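Local coordinates for protein GlcNAc Inducible Gene 2, GIG2 (Candida albicans, PDB 6AKZ) that binds a ferric ion and probably acts as an iron-dependent oxygenase of the DUF1479 family, within the cupin clan, at residues 375-380 against 452-457. Numbering follows the deposited sequence.
Sequences TPLSIT and SIANQA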
ATOM      1  N   THR A 375      -3.640   1.778  -7.628  1.00 10.55           N
ATOM      2  CA  THR A 375      -2.650   1.154  -8.463  1.00 13.69           C
ATOM      3  C   THR A 375      -2.601   2.019  -9.752  1.00 13.38           C
ATOM      4  O   THR A 375      -3.405   1.881 -10.667  1.00 15.03           O
ATOM      5  CB  THR A 375      -3.118  -0.263  -8.809  1.00 13.93           C
ATOM      6  OG1 THR A 375      -3.338  -1.003  -7.599  1.00 17.13           O
ATOM      7  CG2 THR A 375      -2.103  -0.960  -9.679  1.00 15.03           C
ATOM      8  N   PRO A 376      -1.662   2.960  -9.826  1.00 12.56           N
ATOM      9  CA  PRO A 376      -1.614   3.804 -11.022  1.00 11.98           C
ATOM     10  C   PRO A 376      -1.089   3.069 -12.245  1.00 11.81           C
ATOM     11  O   PRO A 376      -0.281   2.128 -12.123  1.00 12.02           O
ATOM     12  CB  PRO A 376      -0.628   4.937 -10.597  1.00 12.62           C
ATOM     13  CG  PRO A 376       0.325   4.195  -9.613  1.00 13.13           C
ATOM     14  CD  PRO A 376      -0.600   3.249  -8.844  1.00 12.46           C
ATOM     15  N   LEU A 377      -1.561   3.537 -13.392  1.00 10.95           N
ATOM     16  CA  LEU A 377      -1.006   3.111 -14.639  1.00 12.38           C
ATOM     17  C   LEU A 377       0.465   3.520 -14.660  1.00 12.83           C
ATOM     18  O   LEU A 377       0.800   4.694 -14.621  1.00 15.10           O
ATOM     19  CB  LEU A 377      -1.778   3.650 -15.852  1.00 12.55           C
ATOM     20  CG  LEU A 377      -1.118   3.349 -17.235  1.00 14.65           C
ATOM     21  CD1 LEU A 377      -1.129   1.848 -17.462  1.00 16.19           C
ATOM     22  CD2 LEU A 377      -2.018   4.049 -18.271  1.00 14.93           C
ATOM     23  N   SER A 378       1.311   2.556 -14.622  1.00 13.87           N
ATOM     24  CA  SER A 378       2.779   2.817 -14.500  1.00 13.09           C
ATOM     25  C   SER A 378       3.557   1.685 -14.976  1.00 13.45           C
ATOM     26  O   SER A 378       3.061   0.551 -15.134  1.00 13.03           O
ATOM     27  CB  SER A 378       3.173   3.192 -13.021  1.00 14.99           C
ATOM     28  OG  SER A 378       3.159   2.026 -12.226  1.00 18.29           O
ATOM     29  N   ILE A 379       4.817   1.931 -15.243  1.00 13.29           N
ATOM     30  CA  ILE A 379       5.648   0.872 -15.912  1.00 14.20           C
ATOM     31  C   ILE A 379       5.725  -0.472 -15.162  1.00 13.51           C
ATOM     32  O   ILE A 379       5.651  -1.553 -15.794  1.00 13.74           O
ATOM     33  CB  ILE A 379       7.012   1.427 -16.313  1.00 15.25           C
ATOM     34  CG1 ILE A 379       7.683   0.540 -17.335  1.00 15.64           C
ATOM     35  CG2 ILE A 379       7.949   1.661 -15.151  1.00 14.41           C
ATOM     36  CD1 ILE A 379       6.974   0.566 -18.670  1.00 17.19           C
ATOM     37  N   THR A 380       5.749  -0.438 -13.835  1.00 13.37           N
ATOM     38  CA  THR A 380       5.843  -1.706 -13.045  1.00 14.94           C
ATOM     39  C   THR A 380       4.446  -2.330 -12.845  1.00 14.03           C
ATOM     40  O   THR A 380       4.376  -3.320 -12.156  1.00 13.35           O
ATOM     41  CB  THR A 380       6.592  -1.552 -11.707  1.00 16.73           C
ATOM     42  OG1 THR A 380       5.892  -0.640 -10.826  1.00 17.71           O
ATOM     43  CG2 THR A 380       8.035  -1.015 -11.902  1.00 17.26           C
ATOM     44  N   SER A 452       0.725   4.485 -24.259  1.00 12.31           N
ATOM     45  CA  SER A 452       1.132   3.776 -25.451  1.00 14.50           C
ATOM     46  C   SER A 452       1.736   2.412 -25.146  1.00 13.55           C
ATOM     47  O   SER A 452       1.425   1.401 -25.832  1.00 14.38           O
ATOM     48  CB  SER A 452       2.094   4.619 -26.290  1.00 14.41           C
ATOM     49  OG  SER A 452       2.554   3.830 -27.411  1.00 14.64           O
ATOM     50  N   ILE A 453       2.612   2.372 -24.152  1.00 14.83           N
ATOM     51  CA  ILE A 453       3.281   1.116 -23.781  1.00 15.40           C
ATOM     52  C   ILE A 453       2.219   0.084 -23.315  1.00 17.36           C
ATOM     53  O   ILE A 453       2.246  -1.101 -23.743  1.00 16.34           O
ATOM     54  CB  ILE A 453       4.308   1.394 -22.726  1.00 15.82           C
ATOM     55  CG1 ILE A 453       5.484   2.180 -23.349  1.00 15.64           C
ATOM     56  CG2 ILE A 453       4.771   0.089 -22.039  1.00 16.92           C
ATOM     57  CD1 ILE A 453       6.373   2.864 -22.312  1.00 15.12           C
ATOM     58  N   ALA A 454       1.246   0.529 -22.516  1.00 14.81           N
ATOM     59  CA  ALA A 454       0.154  -0.376 -22.153  1.00 16.16           C
ATOM     60  C   ALA A 454      -0.631  -0.918 -23.347  1.00 16.26           C
ATOM     61  O   ALA A 454      -0.885  -2.127 -23.445  1.00 14.65           O
ATOM     62  CB  ALA A 454      -0.818   0.264 -21.179  1.00 17.22           C
ATOM     63  N   ASN A 455      -0.991  -0.034 -24.235  1.00 15.67           N
ATOM     64  CA  ASN A 455      -1.653  -0.427 -25.449  1.00 15.79           C
ATOM     65  C   ASN A 455      -0.867  -1.424 -26.277  1.00 16.47           C
ATOM     66  O   ASN A 455      -1.473  -2.405 -26.771  1.00 16.91           O
ATOM     67  CB  ASN A 455      -1.989   0.803 -26.244  1.00 17.24           C
ATOM     68  CG  ASN A 455      -3.122   1.615 -25.635  1.00 19.34           C
ATOM     69  OD1 ASN A 455      -3.806   1.233 -24.661  1.00 18.21           O
ATOM     70  ND2 ASN A 455      -3.348   2.733 -26.224  1.00 19.10           N
ATOM     71  N   GLN A 456       0.434  -1.233 -26.403  1.00 16.23           N
ATOM     72  CA  GLN A 456       1.297  -2.198 -27.043  1.00 17.62           C
ATOM     73  C   GLN A 456       1.303  -3.579 -26.360  1.00 18.71           C
ATOM     74  O   GLN A 456       1.274  -4.615 -27.029  1.00 17.87           O
ATOM     75  CB  GLN A 456       2.716  -1.697 -27.122  1.00 17.69           C
ATOM     76  CG  GLN A 456       2.998  -0.428 -27.943  1.00 17.35           C
ATOM     77  CD  GLN A 456       4.369   0.138 -27.620  1.00 18.21           C
ATOM     78  OE1 GLN A 456       5.340  -0.584 -27.587  1.00 20.30           O
ATOM     79  NE2 GLN A 456       4.458   1.437 -27.294  1.00 17.49           N
ATOM     80  N   ALA A 457       1.424  -3.589 -25.032  1.00 17.74           N
ATOM     81  CA  ALA A 457       1.267  -4.781 -24.281  1.00 18.78           C
ATOM     82  C   ALA A 457      -0.099  -5.419 -24.420  1.00 20.17           C
ATOM     83  O   ALA A 457      -0.171  -6.630 -24.582  1.00 21.88           O
ATOM     84  CB  ALA A 457       1.638  -4.560 -22.829  1.00 19.82           C
TER
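Leu377 and Ile379 meet Ala454 and Ile453 through methyl groups, and the contact between 375-380 and 452-457 is apolar: two methyl-to-methyl approaches without a hydrogen bond. CD1 of Leu377 lies 4.1 Å from CB of Ala454, and CD1 of Ile379 approaches CG2 of Ile453 to the same 4.1 Å. The two pairs together bury 114 Å², a small area, consistent with single-methyl touches. Backbones stay well apart, with CA of Leu377 8.4 Å from CA of Ala454 and CA of Ile379 8.2 Å from CA of Ile453, and the side chains bridge that gap.

Two torsions in each side chain set the reach. Leu377 points its CB at the helix and extends CG anti to the backbone N (chi1 173°). The CB of Ile379 heads across the line to the helix, but CG1 is also anti to N (chi1 -163°). Chi2, nearly equal in the two residues, then places each CD1 at its partner; the isoleucines pass each other at a slant.

In the fold, the loop between strand 367-371 of the main seven-stranded sheet and helix 382-394 is thereby packed against helix 445-460. The contact is largely buried, its centre about 19 Å from the centre of the chain, and lies away from the iron site of His192, Asp194 and His355. Ile382 touches both Leu377 and Ala454, while Tyr468 of helix 466-474 contacts both isoleucines, so each methyl pair has a further neighbour.

Two polar side chains of the helix, Gln456 and Asn455, are hydrogen-bonded away from the contact. NE2 of Gln456 donates to OG of Ser452 at 3.1 Å, with an N-H...O angle of 156° and the oxygen close to the amide plane. Asn455 OD1 accepts from the backbone N of Phe437, tying the helix to the preceding chain.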